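Long-range contacts in hypothetical methylmalonyl-CoA decarboxylase alpha subunit (Sulfolobus tokodaii, PDB 1X0U), which is of unconfirmed function but belongs to the carboxyl transferase family of the ClpP/crotonase clan and forms an assembly of six chains: residues E259-I264 / G324-I329; H310-I315 / A346-R351; G339-D344 / P370-G375; G423-Y428 / E503-K508. All blocks are in the same frame, centred on the assembly; numbering follows the deposited sequence.

How the contacts relate
All four contacts belong to the second of the chain's two mixed sheets and its surrounding helices and loops. Along the chain contacts 1 and 2 alternate their segments, as do contacts 2 and 3, while contact 4 opens after the others have closed. Contacts 2 and 3 touch, with centres about 11 Å apart; both draw on helix 343-358 and both meet the second subunit. Contact 1, on strand 325-332, and contact 4, on strand 426-429, reach the same sheet with centres about 15 Å apart; those of contacts 1 and 3 are farthest, about 30 Å apart. The set thus ties two inner strands, crossover helix 343-358 and helix 494-505 into one crotonase-type half, with contact 4 at a third subunit.

Contact 1: residues E259-I264 / G324-I329; sequences EEPPYI and GNVVGI
The ring of Tyr-263 meets the amide of Asn-325 at its edge: CD2 of Tyr-263 lies 3.4 Å from ND2 of Asn-325, which sits close to the ring plane, and the two flat groups stand 78° apart. CG of Tyr-263 is anti to its backbone N (chi1 170°), and the ring extends beside Gly-324, whose CA lies 3.6 Å from Tyr-263 CE2. Gly-324 has no side chain on this flank, so the ring can come up against bare backbone. The backbones join through one hydrogen bond, from Ile-264 N to Gly-324 O (3.2 Å, 149° at the hydrogen), and the same oxygen receives a longer CA-H...O contact from Tyr-263. Arg-321 NH1 also bonds to this oxygen and to Pro-262 O, bracing the loop from the neighbouring strand.

A bridging water fills in the polar link where the chains do not bond directly. It donates to Pro-261 O (2.7 Å) and accepts from Val-326 N (3.0 Å), with a weak third bond from Asn-325 ND2. Next to it Pro-261 and Val-326 make the apolar part, CB of Pro-261 lying 3.6 Å from CB of Val-326 and equally near its CG2 methyl.

Gly-324 belongs to the tight turn between antiparallel strands 315-322 and 325-332, while strand 325-332 runs parallel to 363-369 on its other side. The proline-rich loop after helix 239-252 is thereby laid over the turn of a beta hairpin in the mixed sheet of a crotonase-type fold.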
loop_
_atom_site.group_PDB
_atom_site.type_symbol
_atom_site.label_atom_id
_atom_site.label_comp_id
_atom_site.label_asym_id
_atom_site.label_seq_id
_atom_site.Cartn_x
_atom_site.Cartn_y
_atom_site.Cartn_z
ATOM N N GLU A 259 14.631 -1.233 -12.367
ATOM C CA GLU A 259 16.034 -0.861 -12.444
ATOM C C GLU A 259 16.278 0.270 -13.442
ATOM O O GLU A 259 15.582 0.402 -14.444
ATOM C CB GLU A 259 16.883 -2.087 -12.811
ATOM C CG GLU A 259 17.003 -3.114 -11.689
ATOM C CD GLU A 259 17.971 -4.241 -12.016
ATOM O OE1 GLU A 259 17.683 -5.033 -12.932
ATOM O OE2 GLU A 259 19.028 -4.336 -11.360
ATOM N N GLU A 260 17.263 1.104 -13.154
ATOM C CA GLU A 260 17.572 2.206 -14.047
ATOM C C GLU A 260 18.496 1.704 -15.144
ATOM O O GLU A 260 19.303 0.801 -14.915
ATOM C CB GLU A 260 18.235 3.341 -13.262
ATOM C CG GLU A 260 19.558 2.984 -12.620
ATOM C CD GLU A 260 19.839 3.819 -11.379
ATOM O OE1 GLU A 260 20.973 3.751 -10.854
ATOM O OE2 GLU A 260 18.915 4.538 -10.924
ATOM N N PRO A 261 18.369 2.252 -16.359
ATOM C CA PRO A 261 19.248 1.799 -17.439
ATOM C C PRO A 261 20.691 1.836 -16.945
ATOM O O PRO A 261 21.100 2.772 -16.252
ATOM C CB PRO A 261 18.959 2.789 -18.566
ATOM C CG PRO A 261 18.309 3.972 -17.870
ATOM C CD PRO A 261 17.479 3.330 -16.817
ATOM N N PRO A 262 21.480 0.813 -17.289
ATOM C CA PRO A 262 22.876 0.741 -16.855
ATOM C C PRO A 262 23.809 1.840 -17.347
ATOM O O PRO A 262 23.774 2.237 -18.514
ATOM C CB PRO A 262 23.309 -0.651 -17.317
ATOM C CG PRO A 262 22.518 -0.827 -18.583
ATOM C CD PRO A 262 21.149 -0.295 -18.203
ATOM N N TYR A 263 24.630 2.334 -16.424
ATOM C CA TYR A 263 25.619 3.361 -16.716
ATOM C C TYR A 263 26.735 2.584 -17.397
ATOM O O TYR A 263 26.938 1.411 -17.079
ATOM C CB TYR A 263 26.108 3.994 -15.414
ATOM C CG TYR A 263 27.295 4.900 -15.599
ATOM C CD1 TYR A 263 28.593 4.394 -15.549
ATOM C CD2 TYR A 263 27.122 6.256 -15.883
ATOM C CE1 TYR A 263 29.694 5.212 -15.784
ATOM C CE2 TYR A 263 28.221 7.088 -16.121
ATOM C CZ TYR A 263 29.503 6.556 -16.072
ATOM O OH TYR A 263 30.592 7.360 -16.328
ATOM N N ILE A 264 27.465 3.203 -18.319
ATOM C CA ILE A 264 28.495 2.439 -19.016
ATOM C C ILE A 264 29.785 3.158 -19.421
ATOM O O ILE A 264 30.097 4.253 -18.934
ATOM C CB ILE A 264 27.880 1.791 -20.282
ATOM C CG1 ILE A 264 28.446 0.387 -20.495
ATOM C CG2 ILE A 264 28.150 2.663 -21.495
ATOM C CD1 ILE A 264 27.842 -0.334 -21.677
ATOM N N GLY A 324 27.597 8.912 -20.164
ATOM C CA GLY A 324 27.448 7.578 -19.609
ATOM C C GLY A 324 26.043 7.063 -19.342
ATOM O O GLY A 324 25.857 5.852 -19.228
ATOM N N ASN A 325 25.059 7.957 -19.240
ATOM C CA ASN A 325 23.679 7.544 -18.975
ATOM C C ASN A 325 22.810 7.448 -20.218
ATOM O O ASN A 325 22.887 8.273 -21.127
ATOM C CB ASN A 325 23.014 8.494 -17.974
ATOM C CG ASN A 325 23.517 8.295 -16.561
ATOM O OD1 ASN A 325 23.567 9.237 -15.778
ATOM N ND2 ASN A 325 23.878 7.063 -16.221
ATOM N N VAL A 326 21.955 6.435 -20.225
ATOM C CA VAL A 326 21.056 6.165 -21.330
ATOM C C VAL A 326 19.958 7.203 -21.483
ATOM O O VAL A 326 19.374 7.669 -20.501
ATOM C CB VAL A 326 20.388 4.776 -21.157
ATOM C CG1 VAL A 326 19.520 4.456 -22.368
ATOM C CG2 VAL A 326 21.461 3.699 -20.950
ATOM N N VAL A 327 19.685 7.569 -22.727
ATOM C CA VAL A 327 18.625 8.510 -23.015
ATOM C C VAL A 327 17.958 8.011 -24.280
ATOM O O VAL A 327 18.560 7.278 -25.055
ATOM C CB VAL A 327 19.148 9.964 -23.268
ATOM C CG1 VAL A 327 19.939 10.459 -22.054
ATOM C CG2 VAL A 327 20.004 10.004 -24.520
ATOM N N GLY A 328 16.699 8.389 -24.451
ATOM C CA GLY A 328 15.952 8.041 -25.634
ATOM C C GLY A 328 15.817 9.388 -26.308
ATOM O O GLY A 328 15.659 10.405 -25.638
ATOM N N ILE A 329 15.888 9.418 -27.624
ATOM C CA ILE A 329 15.788 10.681 -28.317
ATOM C C ILE A 329 14.691 10.666 -29.349
ATOM O O ILE A 329 14.506 9.676 -30.052
ATOM C CB ILE A 329 17.137 11.038 -28.972
ATOM C CG1 ILE A 329 18.125 11.427 -27.873
ATOM C CG2 ILE A 329 16.966 12.178 -29.980
ATOM C CD1 ILE A 329 19.513 11.665 -28.347
HETATM O O HOH W 1 21.864 4.962 -17.645
#

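Contact 2: residues H310-I315 / A346-R351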
loop_
_atom_site.group_PDB
_atom_site.type_symbol
_atom_site.label_atom_id
_atom_site.label_comp_id
_atom_site.label_asym_id
_atom_site.label_seq_id
_atom_site.Cartn_x
_atom_site.Cartn_y
_atom_site.Cartn_z
ATOM N N HIS A 310 14.295 2.742 -40.861
ATOM C CA HIS A 310 13.737 2.790 -42.207
ATOM C C HIS A 310 12.239 3.023 -42.340
ATOM O O HIS A 310 11.712 3.045 -43.451
ATOM C CB HIS A 310 14.141 1.517 -42.951
ATOM C CG HIS A 310 15.610 1.256 -42.911
ATOM N ND1 HIS A 310 16.146 0.089 -42.410
ATOM C CD2 HIS A 310 16.661 2.045 -43.240
ATOM C CE1 HIS A 310 17.465 0.172 -42.424
ATOM N NE2 HIS A 310 17.803 1.350 -42.923
ATOM N N TRP A 311 11.550 3.201 -41.222
ATOM C CA TRP A 311 10.107 3.450 -41.260
ATOM C C TRP A 311 9.846 4.883 -40.786
ATOM O O TRP A 311 10.399 5.317 -39.778
ATOM C CB TRP A 311 9.370 2.450 -40.350
ATOM C CG TRP A 311 7.872 2.517 -40.447
ATOM C CD1 TRP A 311 7.118 2.400 -41.581
ATOM C CD2 TRP A 311 6.946 2.681 -39.367
ATOM N NE1 TRP A 311 5.780 2.477 -41.275
ATOM C CE2 TRP A 311 5.645 2.647 -39.923
ATOM C CE3 TRP A 311 7.086 2.849 -37.983
ATOM C CZ2 TRP A 311 4.491 2.776 -39.140
ATOM C CZ3 TRP A 311 5.933 2.978 -37.203
ATOM C CH2 TRP A 311 4.656 2.938 -37.786
ATOM N N ALA A 312 9.015 5.616 -41.518
ATOM C CA ALA A 312 8.702 6.998 -41.157
ATOM C C ALA A 312 9.970 7.759 -40.739
ATOM O O ALA A 312 10.175 8.051 -39.555
ATOM C CB ALA A 312 7.679 7.018 -40.019
ATOM N N GLN A 313 10.822 8.070 -41.714
ATOM C CA GLN A 313 12.060 8.797 -41.447
ATOM C C GLN A 313 11.644 10.221 -41.103
ATOM O O GLN A 313 12.451 11.088 -40.794
ATOM C CB GLN A 313 12.960 8.736 -42.678
ATOM C CG GLN A 313 13.185 7.309 -43.139
ATOM C CD GLN A 313 14.388 7.157 -44.044
ATOM O OE1 GLN A 313 14.403 7.652 -45.180
ATOM N NE2 GLN A 313 15.414 6.468 -43.545
ATOM N N ASN A 314 10.334 10.394 -41.174
ATOM C CA ASN A 314 9.565 11.583 -40.864
ATOM C C ASN A 314 10.089 12.121 -39.507
ATOM O O ASN A 314 10.227 13.330 -39.313
ATOM C CB ASN A 314 8.095 11.093 -40.821
ATOM C CG ASN A 314 7.111 12.159 -40.449
ATOM O OD1 ASN A 314 7.264 12.848 -39.443
ATOM N ND2 ASN A 314 6.065 12.281 -41.239
ATOM N N ILE A 315 10.370 11.214 -38.566
ATOM C CA ILE A 315 10.926 11.591 -37.265
ATOM C C ILE A 315 11.965 10.557 -36.874
ATOM O O ILE A 315 11.932 9.426 -37.350
ATOM C CB ILE A 315 9.861 11.690 -36.114
ATOM C CG1 ILE A 315 9.578 10.320 -35.505
ATOM C CG2 ILE A 315 8.585 12.297 -36.647
ATOM C CD1 ILE A 315 8.803 9.393 -36.392
ATOM N N ALA A 346 3.806 9.419 -35.928
ATOM C CA ALA A 346 3.149 9.563 -34.637
ATOM C C ALA A 346 3.169 8.192 -33.942
ATOM O O ALA A 346 3.432 8.102 -32.733
ATOM C CB ALA A 346 1.713 10.050 -34.828
ATOM N N ASP A 347 2.915 7.123 -34.705
ATOM C CA ASP A 347 2.924 5.773 -34.134
ATOM C C ASP A 347 4.318 5.386 -33.662
ATOM O O ASP A 347 4.507 4.884 -32.560
ATOM C CB ASP A 347 2.440 4.733 -35.154
ATOM C CG ASP A 347 0.949 4.777 -35.358
ATOM O OD1 ASP A 347 0.247 5.278 -34.464
ATOM O OD2 ASP A 347 0.479 4.300 -36.403
ATOM N N LYS A 348 5.293 5.615 -34.523
ATOM C CA LYS A 348 6.676 5.312 -34.208
ATOM C C LYS A 348 7.100 6.040 -32.923
ATOM O O LYS A 348 7.561 5.425 -31.966
ATOM C CB LYS A 348 7.529 5.734 -35.404
ATOM C CG LYS A 348 9.024 5.850 -35.179
ATOM C CD LYS A 348 9.675 6.125 -36.534
ATOM C CE LYS A 348 11.129 6.530 -36.441
ATOM N NZ LYS A 348 11.687 6.633 -37.834
ATOM N N ALA A 349 6.926 7.353 -32.903
ATOM C CA ALA A 349 7.305 8.150 -31.736
ATOM C C ALA A 349 6.546 7.766 -30.464
ATOM O O ALA A 349 7.154 7.498 -29.429
ATOM C CB ALA A 349 7.096 9.648 -32.033
ATOM N N ALA A 350 5.220 7.728 -30.553
ATOM C CA ALA A 350 4.387 7.411 -29.399
ATOM C C ALA A 350 4.758 6.094 -28.716
ATOM O O ALA A 350 4.918 6.051 -27.497
ATOM C CB ALA A 350 2.926 7.406 -29.802
ATOM N N ARG A 351 4.915 5.032 -29.500
ATOM C CA ARG A 351 5.261 3.716 -28.955
ATOM C C ARG A 351 6.645 3.773 -28.320
ATOM O O ARG A 351 6.895 3.161 -27.282
ATOM C CB ARG A 351 5.235 2.665 -30.073
ATOM C CG ARG A 351 4.569 1.330 -29.707
ATOM C CD ARG A 351 5.435 0.504 -28.808
ATOM N NE ARG A 351 4.867 -0.806 -28.460
ATOM C CZ ARG A 351 4.998 -1.926 -29.179
ATOM N NH1 ARG A 351 5.666 -1.938 -30.331
ATOM N NH2 ARG A 351 4.516 -3.066 -28.699
#
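Carbonyl oxygens of Trp-311, Ala-312 and Ile-315, in the loop leading into strand 315-322, grip the ammonium of Lys-348 from helix 343-358, the connection of a beta-alpha-beta crossover between strands 325-332 and 363-369. The lysine chain is extended beyond CG. Lys-348 NZ bonds to Trp-311 O at 2.7 Å and to Ile-315 O at 2.8 Å, both nearly in line with the C=O bonds. A third bond, from Lys-348 NZ to Ala-312 O at 2.7 Å, comes from 54° above the carbonyl plane. His-308 O is a further acceptor, so four backbone oxygens share the three N-H bonds of the buried ammonium, which probably helps hold the loop's curl. Ala-312 O also takes a weak bond from Ile-315 N.

Trp-311 slides past Lys-348 in the opposite direction, CZ3 3.7 Å from Lys-348 CB, and its NE1 bonds to Lys-228 O. Asp-347 CB lies at the edge of the Trp-311 ring, by CH2. Its carboxylate forms a salt bridge through OD1 with Lys-389; OD2 has a long, weak ion pair with Arg-385 of the second subunit. Ile-315 and Lys-348 reach toward each other, and CD1 of Ile-315 is pressed at 3.4 Å against Lys-348 CD.

Contact 3: residues G339-D344 / P370-G375; sequences GSIDID and PGYVPG
Ile-341 and Tyr-372 form a single parallel beta bridge, their CA atoms 4.5 Å apart, with Ile-341 N donating to Gly-371 O (2.7 Å) and Ile-341 O accepting from Val-373 N (2.9 Å). The first bond lies in the carbonyl plane of Gly-371. CA-H...O contacts from Ser-340 to Gly-371 O and from Tyr-372 to Ile-341 O reinforce the pairing.

The side chains of Ile-341 and Tyr-372 run side by side in the same direction. CG2 of Ile-341 sits over the centre of one face of the Tyr-372 ring in a CH-pi contact, and CG1 stands above the plane on the same side, out past the CD2-CE2 edge. Helices 383-396 and 411-416 pack against the same pair, and Tyr-372 also meets Val-200 of the second subunit.

Val-373 points toward residues 339-344, its CG2 lying 3.9 Å from Ser-340 CB and its CB 3.7 Å from Asp-342 OD1. Ser-340 OG, anti to its own carbonyl carbon (chi1 -58°), reaches 3.4 Å from Pro-370 CG. That hydroxyl bonds to Phe-337 O, and a water donates both to it (2.7 Å) and to Tyr-372 O (3.0 Å), so the polar rim is bridged.

Residues 339-344 and 370-375 follow strands 325-332 and 363-369, which are parallel neighbours, and Asp-342 and Gly-375 are N-caps of the helices that come next. The bridge therefore repeats the parallel strand pairing past the ends of those two strands, between the loop that enters the crossover helix and the loop that leaves strand 363-369, in a beta-alpha-beta unit of the crotonase-type fold.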
loop_
_atom_site.group_PDB
_atom_site.type_symbol
_atom_site.label_atom_id
_atom_site.label_comp_id
_atom_site.label_asym_id
_atom_site.label_seq_id
_atom_site.Cartn_x
_atom_site.Cartn_y
_atom_site.Cartn_z
ATOM N N GLY A 339 9.993 17.449 -41.939
ATOM C CA GLY A 339 9.886 17.334 -40.495
ATOM C C GLY A 339 8.445 17.328 -40.022
ATOM O O GLY A 339 8.176 17.248 -38.833
ATOM N N SER A 340 7.515 17.440 -40.961
ATOM C CA SER A 340 6.101 17.420 -40.628
ATOM C C SER A 340 5.792 16.059 -40.017
ATOM O O SER A 340 6.297 15.026 -40.482
ATOM C CB SER A 340 5.254 17.624 -41.882
ATOM O OG SER A 340 5.577 18.849 -42.519
ATOM N N ILE A 341 4.980 16.060 -38.969
ATOM C CA ILE A 341 4.625 14.818 -38.313
ATOM C C ILE A 341 3.535 14.142 -39.134
ATOM O O ILE A 341 2.725 14.804 -39.793
ATOM C CB ILE A 341 4.193 15.064 -36.842
ATOM C CG1 ILE A 341 3.246 13.963 -36.376
ATOM C CG2 ILE A 341 3.580 16.443 -36.707
ATOM C CD1 ILE A 341 3.896 12.645 -36.225
ATOM N N ASP A 342 3.528 12.817 -39.078
ATOM C CA ASP A 342 2.617 12.000 -39.860
ATOM C C ASP A 342 2.012 10.845 -39.042
ATOM O O ASP A 342 2.421 10.615 -37.916
ATOM C CB ASP A 342 3.437 11.456 -41.026
ATOM C CG ASP A 342 2.619 10.747 -42.020
ATOM O OD1 ASP A 342 1.558 11.295 -42.386
ATOM O OD2 ASP A 342 3.047 9.653 -42.440
ATOM N N ILE A 343 1.044 10.128 -39.618
ATOM C CA ILE A 343 0.410 8.982 -38.945
ATOM C C ILE A 343 1.441 7.933 -38.522
ATOM O O ILE A 343 1.486 7.511 -37.360
ATOM C CB ILE A 343 -0.606 8.282 -39.863
ATOM C CG1 ILE A 343 -1.873 9.121 -39.981
ATOM C CG2 ILE A 343 -0.956 6.912 -39.313
ATOM C CD1 ILE A 343 -2.918 8.511 -40.905
ATOM N N ASP A 344 2.262 7.504 -39.477
ATOM C CA ASP A 344 3.287 6.510 -39.208
ATOM C C ASP A 344 4.270 7.002 -38.156
ATOM O O ASP A 344 4.640 6.269 -37.242
ATOM C CB ASP A 344 4.056 6.178 -40.495
ATOM C CG ASP A 344 3.225 5.383 -41.492
ATOM O OD1 ASP A 344 3.713 5.147 -42.616
ATOM O OD2 ASP A 344 2.097 4.990 -41.157
ATOM N N PRO A 370 7.069 21.802 -38.608
ATOM C CA PRO A 370 6.112 22.822 -39.032
ATOM C C PRO A 370 4.653 22.416 -38.843
ATOM O O PRO A 370 3.750 23.227 -39.042
ATOM C CB PRO A 370 6.451 22.993 -40.503
ATOM C CG PRO A 370 6.691 21.576 -40.910
ATOM C CD PRO A 370 7.552 21.037 -39.777
ATOM N N GLY A 371 4.421 21.159 -38.470
ATOM C CA GLY A 371 3.057 20.690 -38.293
ATOM C C GLY A 371 2.882 19.273 -38.809
ATOM O O GLY A 371 3.815 18.491 -38.766
ATOM N N TYR A 372 1.693 18.949 -39.311
ATOM C CA TYR A 372 1.407 17.607 -39.810
ATOM C C TYR A 372 1.267 17.553 -41.322
ATOM O O TYR A 372 1.046 18.575 -41.959
ATOM C CB TYR A 372 0.121 17.067 -39.160
ATOM C CG TYR A 372 0.215 16.962 -37.650
ATOM C CD1 TYR A 372 0.244 18.113 -36.851
ATOM C CD2 TYR A 372 0.384 15.719 -37.026
ATOM C CE1 TYR A 372 0.457 18.023 -35.475
ATOM C CE2 TYR A 372 0.594 15.624 -35.663
ATOM C CZ TYR A 372 0.639 16.778 -34.895
ATOM O OH TYR A 372 0.935 16.691 -33.562
ATOM N N VAL A 373 1.407 16.355 -41.890
ATOM C CA VAL A 373 1.263 16.155 -43.332
ATOM C C VAL A 373 -0.216 16.287 -43.669
ATOM O O VAL A 373 -1.042 15.540 -43.160
ATOM C CB VAL A 373 1.753 14.758 -43.757
ATOM C CG1 VAL A 373 1.373 14.487 -45.210
ATOM C CG2 VAL A 373 3.258 14.666 -43.573
ATOM N N PRO A 374 -0.566 17.235 -44.552
ATOM C CA PRO A 374 -1.971 17.439 -44.927
ATOM C C PRO A 374 -2.498 16.455 -45.977
ATOM O O PRO A 374 -1.767 15.587 -46.461
ATOM C CB PRO A 374 -1.965 18.879 -45.426
ATOM C CG PRO A 374 -0.637 18.931 -46.186
ATOM C CD PRO A 374 0.325 18.165 -45.276
ATOM N N GLY A 375 -3.780 16.595 -46.316
ATOM C CA GLY A 375 -4.378 15.737 -47.323
ATOM C C GLY A 375 -5.461 14.787 -46.857
ATOM O O GLY A 375 -5.453 14.317 -45.714
HETATM O O HOH W 2 3.479 20.324 -41.657
#

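Contact 4: residues G423-Y428 / E503-K508; sequences GADLVY and EMLKTK
Asp-425 and Lys-508 reach for each other tip to tip and close a salt bridge. Lys-508 NZ lies 2.8 Å from Asp-425 OD2, on that oxygen's syn side. A weak bond of 3.0 Å joins Lys-508 NZ to Asp-425 OD1, so the ammonium straddles the carboxylate. The lysine is extended throughout, its CG anti to the backbone N (chi1 178°). Its backbone is set by a type I turn from Leu-505 to Lys-508 that follows on from helix 494-505, closed by the bond from Lys-508 N to Leu-505 O.

Beside the ion pair lies an apolar cluster. Leu-426 and Met-504 also meet tip to tip, CD1 of the leucine lying 4.1 Å from CE of the methionine. Leu-505 crosses Leu-426 at a slant, and its CD1 rests 3.9 Å from Asp-425 CB, linking the cluster to the charged pair. The third subunit adds Ile-58 against Leu-426 and Trp-85 against Met-504.

Both charged groups have further partners: Asp-425 OD2 takes a bond from Lys-401 N, and Lys-508 NZ gives one to Val-399 O. Such a buried, multiply bonded pair probably keeps both residues ionised and probably holds residues 503-508 against the start of strand 426-429.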
loop_
_atom_site.group_PDB
_atom_site.type_symbol
_atom_site.label_atom_id
_atom_site.label_comp_id
_atom_site.label_asym_id
_atom_site.label_seq_id
_atom_site.Cartn_x
_atom_site.Cartn_y
_atom_site.Cartn_z
ATOM N N GLY A 423 3.956 18.284 -19.721
ATOM C CA GLY A 423 4.807 17.492 -18.850
ATOM C C GLY A 423 6.321 17.648 -19.000
ATOM O O GLY A 423 7.076 17.013 -18.269
ATOM N N ALA A 424 6.786 18.473 -19.932
ATOM C CA ALA A 424 8.234 18.667 -20.098
ATOM C C ALA A 424 8.791 19.306 -18.829
ATOM O O ALA A 424 8.285 20.327 -18.388
ATOM C CB ALA A 424 8.510 19.573 -21.297
ATOM N N ASP A 425 9.826 18.706 -18.245
ATOM C CA ASP A 425 10.442 19.224 -17.023
ATOM C C ASP A 425 11.252 20.487 -17.280
ATOM O O ASP A 425 11.210 21.430 -16.486
ATOM C CB ASP A 425 11.349 18.163 -16.398
ATOM C CG ASP A 425 10.592 16.903 -16.011
ATOM O OD1 ASP A 425 9.792 16.955 -15.053
ATOM O OD2 ASP A 425 10.792 15.860 -16.675
ATOM N N LEU A 426 12.004 20.482 -18.379
ATOM C CA LEU A 426 12.828 21.619 -18.775
ATOM C C LEU A 426 12.697 21.807 -20.295
ATOM O O LEU A 426 12.649 20.828 -21.054
ATOM C CB LEU A 426 14.297 21.373 -18.395
ATOM C CG LEU A 426 14.684 21.196 -16.917
ATOM C CD1 LEU A 426 16.077 20.595 -16.823
ATOM C CD2 LEU A 426 14.626 22.539 -16.185
ATOM N N VAL A 427 12.622 23.066 -20.726
ATOM C CA VAL A 427 12.503 23.412 -22.136
ATOM C C VAL A 427 13.545 24.476 -22.485
ATOM O O VAL A 427 13.575 25.546 -21.880
ATOM C CB VAL A 427 11.097 23.981 -22.462
ATOM C CG1 VAL A 427 11.071 24.551 -23.888
ATOM C CG2 VAL A 427 10.042 22.889 -22.320
ATOM N N TYR A 428 14.400 24.170 -23.457
ATOM C CA TYR A 428 15.428 25.095 -23.903
ATOM C C TYR A 428 15.247 25.347 -25.390
ATOM O O TYR A 428 14.596 24.564 -26.079
ATOM C CB TYR A 428 16.823 24.527 -23.651
ATOM C CG TYR A 428 17.138 24.296 -22.190
ATOM C CD1 TYR A 428 16.996 23.034 -21.616
ATOM C CD2 TYR A 428 17.577 25.342 -21.380
ATOM C CE1 TYR A 428 17.287 22.819 -20.270
ATOM C CE2 TYR A 428 17.868 25.135 -20.035
ATOM C CZ TYR A 428 17.722 23.877 -19.486
ATOM O OH TYR A 428 17.988 23.683 -18.149
ATOM N N GLU A 503 21.120 15.066 -14.718
ATOM C CA GLU A 503 21.746 14.878 -13.405
ATOM C C GLU A 503 20.776 15.261 -12.292
ATOM O O GLU A 503 20.637 14.549 -11.290
ATOM C CB GLU A 503 23.001 15.751 -13.302
ATOM C CG GLU A 503 23.555 15.959 -11.887
ATOM C CD GLU A 503 24.484 14.846 -11.449
ATOM O OE1 GLU A 503 25.015 14.916 -10.316
ATOM O OE2 GLU A 503 24.686 13.901 -12.240
ATOM N N MET A 504 20.118 16.401 -12.478
ATOM C CA MET A 504 19.162 16.914 -11.511
ATOM C C MET A 504 17.874 16.085 -11.516
ATOM O O MET A 504 17.297 15.814 -10.471
ATOM C CB MET A 504 18.871 18.388 -11.836
ATOM C CG MET A 504 17.844 19.092 -10.948
ATOM S SD MET A 504 16.122 18.739 -11.387
ATOM C CE MET A 504 15.911 19.755 -12.852
ATOM N N LEU A 505 17.449 15.659 -12.698
ATOM C CA LEU A 505 16.223 14.888 -12.850
ATOM C C LEU A 505 16.275 13.378 -12.587
ATOM O O LEU A 505 15.226 12.734 -12.544
ATOM C CB LEU A 505 15.671 15.121 -14.250
ATOM C CG LEU A 505 15.277 16.570 -14.528
ATOM C CD1 LEU A 505 14.923 16.750 -15.996
ATOM C CD2 LEU A 505 14.109 16.950 -13.626
ATOM N N LYS A 506 17.466 12.815 -12.400
ATOM C CA LYS A 506 17.591 11.372 -12.194
ATOM C C LYS A 506 16.735 10.820 -11.067
ATOM O O LYS A 506 16.224 9.704 -11.164
ATOM C CB LYS A 506 19.057 10.974 -11.969
ATOM C CG LYS A 506 19.733 11.664 -10.792
ATOM C CD LYS A 506 21.216 11.281 -10.690
ATOM C CE LYS A 506 21.952 12.158 -9.675
ATOM N NZ LYS A 506 23.360 11.713 -9.440
ATOM N N THR A 507 16.573 11.597 -10.002
ATOM C CA THR A 507 15.770 11.150 -8.866
ATOM C C THR A 507 14.329 11.643 -8.926
ATOM O O THR A 507 13.644 11.682 -7.913
ATOM C CB THR A 507 16.391 11.606 -7.538
ATOM O OG1 THR A 507 16.860 12.950 -7.672
ATOM C CG2 THR A 507 17.557 10.710 -7.165
ATOM N N LYS A 508 13.878 12.010 -10.124
ATOM C CA LYS A 508 12.522 12.503 -10.338
ATOM C C LYS A 508 11.443 11.474 -10.004
ATOM O O LYS A 508 11.533 10.318 -10.411
ATOM C CB LYS A 508 12.345 12.928 -11.797
ATOM C CG LYS A 508 10.938 13.415 -12.137
ATOM C CD LYS A 508 10.725 13.535 -13.647
ATOM C CE LYS A 508 9.320 14.010 -13.961
ATOM N NZ LYS A 508 9.078 14.090 -15.411
#